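Local coordinates for Low molecular weight phosphotyrosine protein phosphatase (Vibrio cholerae, PDB 6U1P) that probably removes phosphate from phosphotyrosine in proteins and forms a dimer, at residues Arg128-Ser131 and Glu132-Arg136; Ala56-Ala59 and Leu60-Tyr63; Thr76-Asp79 and Phe80-His83; Thr137-Leu140 and Ile141-Gly144; Ala147-Asp150 and Ser151-Glu154. All coordinates share one frame; numbering follows the deposited sequence.

Interaction 1 (Arg128-Ser131 and Glu132-Arg136)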
loop_
_atom_site.group_PDB
_atom_site.type_symbol
_atom_site.label_atom_id
_atom_site.label_comp_id
_atom_site.label_asym_id
_atom_site.label_seq_id
_atom_site.Cartn_x
_atom_site.Cartn_y
_atom_site.Cartn_z
ATOM N N ARG B 128 -0.100 1.204 -7.979
ATOM C CA ARG B 128 -1.377 1.067 -8.712
ATOM C C ARG B 128 -2.046 -0.217 -8.224
ATOM O O ARG B 128 -3.227 -0.205 -8.006
ATOM C CB ARG B 128 -1.135 1.075 -10.224
ATOM C CG ARG B 128 -2.136 0.266 -11.042
ATOM C CD ARG B 128 -2.212 0.566 -12.535
ATOM N NE ARG B 128 -3.223 -0.166 -13.304
ATOM C CZ ARG B 128 -3.170 -1.463 -13.619
ATOM N NH1 ARG B 128 -2.098 -2.175 -13.326
ATOM N NH2 ARG B 128 -4.181 -2.053 -14.229
ATOM N N ARG B 129 -1.288 -1.293 -8.101
ATOM C CA ARG B 129 -1.885 -2.510 -7.552
ATOM C C ARG B 129 -2.496 -2.235 -6.173
ATOM O O ARG B 129 -3.592 -2.724 -5.841
ATOM C CB ARG B 129 -0.814 -3.583 -7.460
ATOM C CG ARG B 129 -1.329 -5.000 -7.330
ATOM C CD ARG B 129 -2.179 -5.389 -8.519
ATOM N NE ARG B 129 -2.733 -6.737 -8.399
ATOM C CZ ARG B 129 -3.970 -7.005 -7.985
ATOM N NH1 ARG B 129 -4.783 -6.013 -7.638
ATOM N NH2 ARG B 129 -4.396 -8.264 -7.914
ATOM N N SER B 130 -1.766 -1.499 -5.329
ATOM C CA SER B 130 -2.301 -1.170 -4.015
ATOM C C SER B 130 -3.651 -0.493 -4.137
ATOM O O SER B 130 -4.626 -0.921 -3.511
ATOM C CB SER B 130 -1.313 -0.298 -3.241
ATOM O OG SER B 130 -1.614 -0.375 -1.848
ATOM N N SER B 131 -3.726 0.553 -4.962
ATOM C CA SER B 131 -4.964 1.307 -5.113
ATOM C C SER B 131 -6.104 0.427 -5.586
ATOM O O SER B 131 -7.232 0.554 -5.095
ATOM C CB SER B 131 -4.766 2.469 -6.080
ATOM O OG SER B 131 -4.029 3.502 -5.460
ATOM N N GLU B 132 -5.841 -0.451 -6.558
ATOM C CA GLU B 132 -6.880 -1.376 -7.002
ATOM C C GLU B 132 -7.430 -2.176 -5.834
ATOM O O GLU B 132 -8.645 -2.367 -5.716
ATOM C CB GLU B 132 -6.338 -2.310 -8.078
ATOM C CG GLU B 132 -6.110 -1.632 -9.432
ATOM C CD GLU B 132 -5.856 -2.629 -10.548
ATOM O OE1 GLU B 132 -6.512 -2.529 -11.611
ATOM O OE2 GLU B 132 -5.004 -3.522 -10.352
ATOM N N PHE B 133 -6.562 -2.626 -4.931
ATOM C CA PHE B 133 -7.130 -3.481 -3.915
ATOM C C PHE B 133 -7.925 -2.688 -2.878
ATOM O O PHE B 133 -8.966 -3.171 -2.409
ATOM C CB PHE B 133 -6.082 -4.344 -3.234
ATOM C CG PHE B 133 -6.706 -5.454 -2.462
ATOM C CD1 PHE B 133 -7.246 -6.550 -3.135
ATOM C CD2 PHE B 133 -6.879 -5.357 -1.086
ATOM C CE1 PHE B 133 -7.896 -7.555 -2.439
ATOM C CE2 PHE B 133 -7.514 -6.369 -0.379
ATOM C CZ PHE B 133 -8.024 -7.464 -1.052
ATOM N N PHE B 134 -7.489 -1.463 -2.555
ATOM C CA PHE B 134 -8.244 -0.619 -1.627
ATOM C C PHE B 134 -9.627 -0.295 -2.185
ATOM O O PHE B 134 -10.613 -0.253 -1.441
ATOM C CB PHE B 134 -7.466 0.665 -1.314
ATOM C CG PHE B 134 -6.447 0.498 -0.207
ATOM C CD1 PHE B 134 -5.207 -0.075 -0.455
ATOM C CD2 PHE B 134 -6.739 0.886 1.079
ATOM C CE1 PHE B 134 -4.298 -0.257 0.565
ATOM C CE2 PHE B 134 -5.824 0.720 2.096
ATOM C CZ PHE B 134 -4.606 0.153 1.845
ATOM N N GLN B 135 -9.685 -0.071 -3.502
ATOM C CA GLN B 135 -10.965 0.237 -4.194
ATOM C C GLN B 135 -11.867 -1.000 -4.119
ATOM O O GLN B 135 -13.096 -0.830 -3.987
ATOM C CB GLN B 135 -10.703 0.641 -5.645
ATOM C CG GLN B 135 -10.066 2.016 -5.790
ATOM C CD GLN B 135 -9.667 2.312 -7.215
ATOM O OE1 GLN B 135 -9.680 1.438 -8.078
ATOM N NE2 GLN B 135 -9.306 3.559 -7.472
ATOM N N ARG B 136 -11.268 -2.192 -4.203
ATOM C CA ARG B 136 -12.028 -3.468 -4.127
ATOM C C ARG B 136 -12.563 -3.635 -2.701
ATOM O O ARG B 136 -13.709 -4.101 -2.549
ATOM C CB ARG B 136 -11.135 -4.647 -4.524
ATOM C CG ARG B 136 -10.722 -4.650 -5.989
ATOM C CD ARG B 136 -10.793 -6.033 -6.608
ATOM N NE ARG B 136 -10.859 -5.987 -8.062
ATOM C CZ ARG B 136 -11.127 -7.032 -8.836
ATOM N NH1 ARG B 136 -11.531 -8.169 -8.298
ATOM N NH2 ARG B 136 -10.990 -6.936 -10.147
#

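Interaction 2 (Ala56-Ala59 and Leu60-Tyr63)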
loop_
_atom_site.group_PDB
_atom_site.type_symbol
_atom_site.label_atom_id
_atom_site.label_comp_id
_atom_site.label_asym_id
_atom_site.label_seq_id
_atom_site.Cartn_x
_atom_site.Cartn_y
_atom_site.Cartn_z
ATOM N N ALA B 56 8.297 -0.087 0.610
ATOM C CA ALA B 56 9.433 -0.524 -0.186
ATOM C C ALA B 56 10.604 -0.879 0.711
ATOM O O ALA B 56 11.284 -1.888 0.494
ATOM C CB ALA B 56 9.837 0.553 -1.203
ATOM N N LEU B 57 10.860 -0.056 1.726
ATOM C CA LEU B 57 12.035 -0.292 2.560
ATOM C C LEU B 57 11.879 -1.563 3.386
ATOM O O LEU B 57 12.847 -2.306 3.578
ATOM C CB LEU B 57 12.284 0.917 3.460
ATOM C CG LEU B 57 12.540 2.182 2.640
ATOM C CD1 LEU B 57 12.770 3.367 3.541
ATOM C CD2 LEU B 57 13.715 1.966 1.690
ATOM N N GLN B 58 10.668 -1.834 3.872
ATOM C CA GLN B 58 10.473 -3.024 4.699
ATOM C C GLN B 58 10.615 -4.294 3.872
ATOM O O GLN B 58 11.175 -5.289 4.347
ATOM C CB GLN B 58 9.111 -2.987 5.395
ATOM C CG GLN B 58 8.727 -4.318 6.106
ATOM C CD GLN B 58 9.492 -4.577 7.421
ATOM O OE1 GLN B 58 10.319 -5.493 7.506
ATOM N NE2 GLN B 58 9.203 -3.775 8.450
ATOM N N ALA B 59 10.137 -4.277 2.625
ATOM C CA ALA B 59 10.329 -5.441 1.771
ATOM C C ALA B 59 11.820 -5.697 1.522
ATOM O O ALA B 59 12.267 -6.844 1.558
ATOM C CB ALA B 59 9.549 -5.259 0.462
ATOM N N LEU B 60 12.622 -4.642 1.371
ATOM C CA LEU B 60 14.063 -4.855 1.230
ATOM C C LEU B 60 14.653 -5.484 2.487
ATOM O O LEU B 60 15.498 -6.386 2.405
ATOM C CB LEU B 60 14.779 -3.544 0.917
ATOM C CG LEU B 60 14.514 -2.949 -0.467
ATOM C CD1 LEU B 60 15.046 -1.551 -0.543
ATOM C CD2 LEU B 60 15.144 -3.758 -1.576
ATOM N N GLN B 61 14.235 -5.008 3.662
ATOM C CA GLN B 61 14.719 -5.607 4.895
ATOM C C GLN B 61 14.313 -7.074 4.990
ATOM O O GLN B 61 15.120 -7.920 5.387
ATOM C CB GLN B 61 14.192 -4.821 6.094
ATOM C CG GLN B 61 14.739 -3.400 6.159
ATOM C CD GLN B 61 14.166 -2.605 7.322
ATOM O OE1 GLN B 61 12.949 -2.497 7.483
ATOM N NE2 GLN B 61 15.050 -2.056 8.149
ATOM N N ASP B 62 13.075 -7.399 4.610
ATOM C CA ASP B 62 12.631 -8.784 4.703
ATOM C C ASP B 62 13.556 -9.714 3.935
ATOM O O ASP B 62 13.798 -10.842 4.374
ATOM C CB ASP B 62 11.199 -8.911 4.191
ATOM C CG ASP B 62 10.189 -8.301 5.146
ATOM O OD1 ASP B 62 10.501 -8.195 6.354
ATOM O OD2 ASP B 62 9.098 -7.907 4.683
ATOM N N TYR B 63 14.155 -9.231 2.845
ATOM C CA TYR B 63 15.045 -10.044 2.025
ATOM C C TYR B 63 16.516 -9.823 2.355
ATOM O O TYR B 63 17.378 -10.206 1.567
ATOM C CB TYR B 63 14.783 -9.789 0.540
ATOM C CG TYR B 63 13.514 -10.454 0.079
ATOM C CD1 TYR B 63 13.377 -11.840 0.130
ATOM C CD2 TYR B 63 12.434 -9.704 -0.358
ATOM C CE1 TYR B 63 12.192 -12.469 -0.265
ATOM C CE2 TYR B 63 11.252 -10.317 -0.755
ATOM C CZ TYR B 63 11.139 -11.700 -0.704
ATOM O OH TYR B 63 9.968 -12.290 -1.101
#

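Interaction 3 (Thr76-Asp79 and Phe80-His83)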
loop_
_atom_site.group_PDB
_atom_site.type_symbol
_atom_site.label_atom_id
_atom_site.label_comp_id
_atom_site.label_asym_id
_atom_site.label_seq_id
_atom_site.Cartn_x
_atom_site.Cartn_y
_atom_site.Cartn_z
ATOM N N THR B 76 17.140 14.667 -14.370
ATOM C CA THR B 76 17.583 15.939 -14.919
ATOM C C THR B 76 18.241 15.725 -16.280
ATOM O O THR B 76 18.463 14.593 -16.724
ATOM C CB THR B 76 18.572 16.626 -13.980
ATOM O OG1 THR B 76 19.835 15.956 -14.070
ATOM C CG2 THR B 76 18.073 16.562 -12.543
ATOM N N GLN B 77 18.565 16.839 -16.950
ATOM C CA GLN B 77 19.242 16.739 -18.240
ATOM C C GLN B 77 20.674 16.241 -18.078
ATOM O O GLN B 77 21.147 15.423 -18.880
ATOM C CB GLN B 77 19.209 18.091 -18.952
ATOM C CG GLN B 77 17.925 18.344 -19.721
ATOM C CD GLN B 77 17.659 17.261 -20.752
ATOM O OE1 GLN B 77 18.569 16.838 -21.471
ATOM N NE2 GLN B 77 16.414 16.798 -20.821
ATOM N N GLN B 78 21.361 16.685 -17.018
ATOM C CA GLN B 78 22.720 16.223 -16.747
ATOM C C GLN B 78 22.785 14.716 -16.527
ATOM O O GLN B 78 23.834 14.101 -16.762
ATOM C CB GLN B 78 23.294 16.954 -15.535
ATOM C CG GLN B 78 24.813 16.970 -15.495
ATOM C CD GLN B 78 25.418 17.771 -16.632
ATOM O OE1 GLN B 78 24.721 18.498 -17.335
ATOM N NE2 GLN B 78 26.723 17.639 -16.819
ATOM N N ASP B 79 21.689 14.108 -16.066
ATOM C CA ASP B 79 21.668 12.664 -15.863
ATOM C C ASP B 79 21.918 11.915 -17.172
ATOM O O ASP B 79 22.598 10.880 -17.180
ATOM C CB ASP B 79 20.335 12.235 -15.241
ATOM C CG ASP B 79 20.218 12.617 -13.761
ATOM O OD1 ASP B 79 21.235 12.591 -13.033
ATOM O OD2 ASP B 79 19.099 12.947 -13.325
ATOM N N PHE B 80 21.364 12.412 -18.287
ATOM C CA PHE B 80 21.574 11.756 -19.580
ATOM C C PHE B 80 23.024 11.853 -20.049
ATOM O O PHE B 80 23.487 10.993 -20.807
ATOM C CB PHE B 80 20.656 12.360 -20.641
ATOM C CG PHE B 80 19.193 12.233 -20.318
ATOM C CD1 PHE B 80 18.606 10.982 -20.194
ATOM C CD2 PHE B 80 18.405 13.362 -20.147
ATOM C CE1 PHE B 80 17.257 10.860 -19.897
ATOM C CE2 PHE B 80 17.063 13.251 -19.849
ATOM C CZ PHE B 80 16.486 11.996 -19.718
ATOM N N ILE B 81 23.751 12.875 -19.612
ATOM C CA ILE B 81 25.154 13.011 -19.976
ATOM C C ILE B 81 26.053 12.295 -18.981
ATOM O O ILE B 81 26.946 11.534 -19.370
ATOM C CB ILE B 81 25.529 14.505 -20.071
ATOM C CG1 ILE B 81 24.546 15.261 -20.975
ATOM C CG2 ILE B 81 26.965 14.661 -20.544
ATOM C CD1 ILE B 81 24.452 16.736 -20.669
ATOM N N GLU B 82 25.804 12.500 -17.686
ATOM C CA GLU B 82 26.743 12.039 -16.670
ATOM C C GLU B 82 26.715 10.525 -16.503
ATOM O O GLU B 82 27.742 9.925 -16.157
ATOM C CB GLU B 82 26.451 12.737 -15.340
ATOM C CG GLU B 82 27.496 12.493 -14.251
ATOM C CD GLU B 82 28.511 13.633 -14.121
ATOM O OE1 GLU B 82 28.273 14.731 -14.673
ATOM O OE2 GLU B 82 29.549 13.428 -13.453
ATOM N N HIS B 83 25.572 9.889 -16.761
ATOM C CA HIS B 83 25.395 8.470 -16.483
ATOM C C HIS B 83 25.699 7.627 -17.716
ATOM O O HIS B 83 25.402 8.007 -18.852
ATOM C CB HIS B 83 23.970 8.191 -16.019
ATOM C CG HIS B 83 23.666 8.707 -14.647
ATOM N ND1 HIS B 83 24.330 8.269 -13.522
ATOM C CD2 HIS B 83 22.764 9.620 -14.219
ATOM C CE1 HIS B 83 23.840 8.879 -12.456
ATOM N NE2 HIS B 83 22.888 9.703 -12.852
#

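Interaction 4 (Thr137-Leu140 and Ile141-Gly144)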
loop_
_atom_site.group_PDB
_atom_site.type_symbol
_atom_site.label_atom_id
_atom_site.label_comp_id
_atom_site.label_asym_id
_atom_site.label_seq_id
_atom_site.Cartn_x
_atom_site.Cartn_y
_atom_site.Cartn_z
ATOM N N THR B 137 -11.753 -3.264 -1.703
ATOM C CA THR B 137 -12.164 -3.359 -0.277
ATOM C C THR B 137 -13.380 -2.454 -0.054
ATOM O O THR B 137 -14.354 -2.917 0.572
ATOM C CB THR B 137 -11.005 -2.991 0.658
ATOM O OG1 THR B 137 -9.943 -3.920 0.435
ATOM C CG2 THR B 137 -11.400 -3.007 2.119
ATOM N N ALA B 138 -13.312 -1.215 -0.552
ATOM C CA ALA B 138 -14.408 -0.271 -0.422
ATOM C C ALA B 138 -15.708 -0.896 -0.902
ATOM O O ALA B 138 -16.717 -0.857 -0.193
ATOM C CB ALA B 138 -14.101 1.003 -1.202
ATOM N N LEU B 139 -15.689 -1.535 -2.076
ATOM C CA LEU B 139 -16.928 -2.101 -2.615
ATOM C C LEU B 139 -17.460 -3.213 -1.724
ATOM O O LEU B 139 -18.661 -3.255 -1.427
ATOM C CB LEU B 139 -16.721 -2.634 -4.038
ATOM C CG LEU B 139 -16.359 -1.645 -5.148
ATOM C CD1 LEU B 139 -15.984 -2.390 -6.427
ATOM C CD2 LEU B 139 -17.545 -0.709 -5.403
ATOM N N LEU B 140 -16.577 -4.107 -1.255
ATOM C CA LEU B 140 -17.032 -5.156 -0.346
ATOM C C LEU B 140 -17.579 -4.561 0.949
ATOM O O LEU B 140 -18.635 -4.986 1.441
ATOM C CB LEU B 140 -15.903 -6.135 -0.040
ATOM C CG LEU B 140 -16.305 -7.371 0.766
ATOM C CD1 LEU B 140 -17.420 -8.148 0.066
ATOM C CD2 LEU B 140 -15.106 -8.301 0.992
ATOM N N ILE B 141 -16.910 -3.541 1.492
ATOM C CA ILE B 141 -17.422 -2.933 2.716
ATOM C C ILE B 141 -18.783 -2.277 2.459
ATOM O O ILE B 141 -19.700 -2.354 3.289
ATOM C CB ILE B 141 -16.399 -1.942 3.298
ATOM C CG1 ILE B 141 -15.183 -2.695 3.862
ATOM C CG2 ILE B 141 -17.029 -1.109 4.427
ATOM C CD1 ILE B 141 -14.043 -1.756 4.381
ATOM N N GLU B 142 -18.933 -1.630 1.304
ATOM C CA GLU B 142 -20.195 -0.988 0.976
ATOM C C GLU B 142 -21.327 -2.002 0.986
ATOM O O GLU B 142 -22.366 -1.791 1.631
ATOM C CB GLU B 142 -20.078 -0.315 -0.384
ATOM C CG GLU B 142 -21.205 0.628 -0.737
ATOM C CD GLU B 142 -20.971 1.281 -2.095
ATOM O OE1 GLU B 142 -20.652 0.541 -3.054
ATOM O OE2 GLU B 142 -21.085 2.525 -2.201
ATOM N N SER B 143 -21.105 -3.145 0.328
ATOM C CA SER B 143 -22.094 -4.213 0.316
ATOM C C SER B 143 -22.436 -4.655 1.735
ATOM O O SER B 143 -23.610 -4.778 2.093
ATOM C CB SER B 143 -21.549 -5.389 -0.498
ATOM O OG SER B 143 -22.062 -6.625 -0.032
ATOM N N GLY B 144 -21.422 -4.827 2.582
ATOM C CA GLY B 144 -21.686 -5.168 3.970
ATOM C C GLY B 144 -22.463 -4.092 4.704
ATOM O O GLY B 144 -23.420 -4.388 5.434
HETATM O O HOH W 1 -21.113 -2.328 -3.351
#

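Interaction 5 (Ala147-Asp150 and Ser151-Glu154)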
loop_
_atom_site.group_PDB
_atom_site.type_symbol
_atom_site.label_atom_id
_atom_site.label_comp_id
_atom_site.label_asym_id
_atom_site.label_seq_id
_atom_site.Cartn_x
_atom_site.Cartn_y
_atom_site.Cartn_z
ATOM N N ALA B 147 -26.281 -4.031 4.078
ATOM C CA ALA B 147 -26.975 -5.112 4.776
ATOM C C ALA B 147 -27.111 -4.818 6.269
ATOM O O ALA B 147 -28.186 -5.026 6.854
ATOM C CB ALA B 147 -26.254 -6.440 4.544
ATOM N N LEU B 148 -26.036 -4.339 6.907
ATOM C CA LEU B 148 -26.134 -4.002 8.327
ATOM C C LEU B 148 -27.223 -2.957 8.567
ATOM O O LEU B 148 -28.018 -3.079 9.505
ATOM C CB LEU B 148 -24.797 -3.471 8.851
ATOM C CG LEU B 148 -23.627 -4.453 9.011
ATOM C CD1 LEU B 148 -22.420 -3.753 9.658
ATOM C CD2 LEU B 148 -24.055 -5.659 9.830
ATOM N N VAL B 149 -27.273 -1.924 7.725
ATOM C CA VAL B 149 -28.261 -0.872 7.913
ATOM C C VAL B 149 -29.664 -1.442 7.775
ATOM O O VAL B 149 -30.578 -1.048 8.503
ATOM C CB VAL B 149 -27.991 0.297 6.950
ATOM C CG1 VAL B 149 -29.178 1.208 6.879
ATOM C CG2 VAL B 149 -26.747 1.091 7.419
ATOM N N ASP B 150 -29.854 -2.399 6.866
ATOM C CA ASP B 150 -31.157 -3.059 6.760
ATOM C C ASP B 150 -31.491 -3.813 8.042
ATOM O O ASP B 150 -32.583 -3.656 8.610
ATOM C CB ASP B 150 -31.179 -4.010 5.570
ATOM C CG ASP B 150 -31.270 -3.283 4.253
ATOM O OD1 ASP B 150 -31.558 -2.068 4.258
ATOM O OD2 ASP B 150 -31.055 -3.928 3.210
ATOM N N SER B 151 -30.567 -4.670 8.488
ATOM C CA SER B 151 -30.789 -5.473 9.686
ATOM C C SER B 151 -31.112 -4.607 10.896
ATOM O O SER B 151 -31.932 -4.989 11.740
ATOM C CB SER B 151 -29.561 -6.333 9.972
ATOM O OG SER B 151 -29.385 -6.521 11.367
ATOM N N TRP B 152 -30.467 -3.442 10.998
ATOM C CA TRP B 152 -30.688 -2.549 12.131
ATOM C C TRP B 152 -32.113 -2.021 12.154
ATOM O O TRP B 152 -32.711 -1.863 13.230
ATOM C CB TRP B 152 -29.687 -1.397 12.102
ATOM C CG TRP B 152 -28.302 -1.854 12.302
ATOM C CD1 TRP B 152 -27.912 -3.032 12.853
ATOM C CD2 TRP B 152 -27.106 -1.147 11.961
ATOM N NE1 TRP B 152 -26.542 -3.107 12.885
ATOM C CE2 TRP B 152 -26.020 -1.966 12.337
ATOM C CE3 TRP B 152 -26.846 0.095 11.374
ATOM C CZ2 TRP B 152 -24.683 -1.583 12.137
ATOM C CZ3 TRP B 152 -25.521 0.474 11.175
ATOM C CH2 TRP B 152 -24.457 -0.362 11.563
ATOM N N GLN B 153 -32.690 -1.768 10.984
ATOM C CA GLN B 153 -34.051 -1.273 11.095
ATOM C C GLN B 153 -35.034 -2.397 11.387
ATOM O O GLN B 153 -36.238 -2.139 11.463
ATOM C CB GLN B 153 -34.430 -0.508 9.824
ATOM C CG GLN B 153 -33.349 0.479 9.381
ATOM C CD GLN B 153 -33.617 1.084 8.008
ATOM O OE1 GLN B 153 -34.591 1.796 7.824
ATOM N NE2 GLN B 153 -32.745 0.800 7.039
ATOM N N GLU B 154 -34.528 -3.617 11.591
ATOM C CA GLU B 154 -35.326 -4.792 11.939
ATOM C C GLU B 154 -34.863 -5.393 13.258
ATOM O O GLU B 154 -35.268 -4.936 14.318
ATOM C CB GLU B 154 -35.243 -5.856 10.841
ATOM C CG GLU B 154 -35.058 -5.338 9.439
ATOM C CD GLU B 154 -35.951 -4.155 9.127
ATOM O OE1 GLU B 154 -35.477 -3.228 8.454
ATOM O OE2 GLU B 154 -37.104 -4.121 9.597
#

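Interaction 1 (Arg128-Ser131 and Glu132-Arg136)
The carboxylate of E132 is shared by R128 and R129, an i to i+3 and i to i+4 salt-bridge network on the early turns of the long helix 126-152. R128 NH2 stands 3.5 Å from E132 OE1, which lies over one face of the guanidinium, and the bridge to R129, NH1 to E132 OE2, is longer at 3.7 Å. Neither arginine points an N-H at the oxygens, so the attraction is of charge alone. R129 bends at chi2 (60°), which swings its guanidinium forward to E132, and the guanidinium and carboxylate planes are 81° apart. Long, flexible arginines suit this exposed surface, where a single glutamate can serve two cations. Beneath them run the helical bonds, such as E132 N to R128 O (3.0 Å) and Q135 N to S131 O. S130 and F134 turn to the dimer interface: S130 OG bonds to its counterpart S130 of the second subunit, and the Q135 amide to D62 of that subunit. A compact serine sits beside the phenylalanine ring one turn on, S130 OG 3.6 Å from F134 CE1. There S130 O lies in the ring plane of F134, 3.2 Å from CD1.

Interaction 2 (Ala56-Ala59 and Leu60-Tyr63)
A56, on helix 54-62, starts a run of i to i+4 bonds by accepting from L60 N at 3.2 Å, and its small methyl fits a buried face against M21 of helix 18-32. L60 lies along the same face: CG sits beside the backbone N (chi1 -69°), 3.5 Å from A56 O, while its branches pack on M21, I24 and I25. L57 comes next, its carbonyl taking Q61 N at 3.0 Å; its CD2 reaches L60 CD1 only loosely, at 4.4 Å. The extended Q61 chain lays CG against the same carbonyl, 3.4 Å from L57 O, an aliphatic stem with a polar end suited to the exposed side. Q58 accepts D62 N through its main-chain oxygen at 2.9 Å. The D62 carboxylate faces the second subunit, where OD2 has Q135 as a weak partner. The small A59 lets F134 of the second subunit pack close to the helix. At the helix end its carbonyl takes a weak, bent bond from Y63 N, 3.3 Å long with an N-H...O angle of 141°, and Y63 CD2 lies 3.4 Å from A59 O.

Interaction 3 (Thr76-Asp79 and Phe80-His83)
A capping box opens the short helix 77-82, built from T76 at the N-cap and D79 three residues on, and the same D79 carboxylate meets H83 at the helix's far end. T76 N donates to D79 OD2 at 2.8 Å, and D79 N returns a bond to T76 OG1 at 3.3 Å. Threonine and aspartate suit these places because each offers a side-chain oxygen to amides at the helix start, which lack the usual i-4 carbonyl partner. The D79 oxygen is met on its anti side, with the donor 33° out of the carboxylate plane.

The other oxygen of D79 turns along the helix to H83. With CG beside the backbone N (chi1 -74°), the carboxylate lies alongside the imidazole and points the same way, the two planes 32° apart. H83 NE2 gives D79 OD1 a weak, bent bond of 3.3 Å, and this oxygen also bonds a glycerol, probably from the crystallisation liquor. The imidazole's other nitrogen, ND1, binds S7 at strand 6-12, so both ring nitrogens have partners, the one to D79 weak.

On the buried side, F80 sends its ring toward C101, P102, L97 and I100, where a large apolar group fits. The Q77 amide is tilted to this ring, NE2 lying 3.7 Å from F80 CE2 while bonding the I100 carbonyl. In the backbone, E82 N to Q78 O is short, 2.7 Å.

With one oxygen serving the cap and the other facing the imidazole, rotation of the D79 carboxylate would be limited, and its negative charge, at the amino end of a helix, is probably stabilised by the helix dipole.

Interaction 4 (Thr137-Leu140 and Ile141-Gly144)
T137 and I141 meet side by side because T137 turns its methyl CG2 opposite the main-chain nitrogen, with OG1 next to that nitrogen (chi1 -61°), while I141 carries CG1 on the nitrogen side (chi1 -70°) and stays extended to CD1. The two branches point the same way, and T137 CG2 touches I141 CD1 at 3.7 Å. Both beta-branched residues are buried and put methyl groups on one face of the helix. The hydroxyl of T137 is spent on the helix itself, bonding the F133 carbonyl one turn back, so the buried hydroxyl is satisfied.

E142 has its CG opposite the nitrogen (chi1 -168°) and runs out extended past L139, with OE1 4.1 Å from L139 CD2. A water donates to both E142 OE1, at 2.9 Å, and L139 O, at 3.3 Å, linking the carboxylate to the helix backbone. That carbonyl also accepts S143 N at 3.0 Å. The other carboxylate oxygen, OE2, bonds Y65 of the second subunit, and S143 OG bonds R118 of the same subunit; glutamate and serine thus supply polar links to the second subunit here.

A138 is small where M21 of the second subunit packs, and L140 covers R118 of that subunit. Regular backbone bonds run beneath, I141 N to T137 O at 2.8 Å being among the shorter, and G144 N to L140 O closing the set. This pattern of one-turn side-chain contacts is that of a continuous alpha-helix, here the long C-terminal helix 126-152, packed against the partner subunit of the dimer.

Interaction 5 (Ala147-Asp150 and Ser151-Glu154)
W152 folds its indole back over the last turn of helix 126-152 and onto L148, its CG on the nitrogen side (chi1 -66°) and chi2 at -20° laying the ring along the preceding turn. L148 O sits over one face, 3.1 Å from W152 CG, and L148 CB makes a CH-pi contact 4.1 Å from the centre of the six-membered ring, 23° off its normal. V149 adds its CG2, 4.0 Å from W152 CZ3. A broad ring suits this site because it also serves the dimer: NE1 bonds Y87 of the second subunit, and the indole meets the F85 ring there, the planes nearly parallel.

The other methyl of V149, CG1, lies 3.6 Å from Q153 NE2. The extended Q153 chain runs back along the helix so that its amide reaches the V149 carbonyl, a task fitted to an amide donor at a helix end. The backbone bond from Q153 N to V149 O is weak, whereas S151 N to A147 O is firm at 2.9 Å. The side-chain bond of Q153 is the concluding link: NE2 donates to V149 O at 3.2 Å, from above the carbonyl plane, with the acceptor within the amide plane.

Interactions 1, 4 and 5 follow one another along helix 126-152, their centres about 13 Å (1 to 4) and 15 Å (4 to 5) apart, so that interaction 5 lies about 28 Å from interaction 1. All three touch the second subunit, as does interaction 2, whose nearest atoms are about 10 Å from interaction 1. Interaction 1 lies nearest the predicted active site, with the R128 side chain about 4 Å from that of D125, the predicted proton donor; the A56 side chain of interaction 2 is about 8 Å from that of R18 and 9 Å from that of C12, the predicted nucleophile. Interaction 3 stands apart, its centre about 34 Å from that of interaction 1, on the opposite side of the chain's centre.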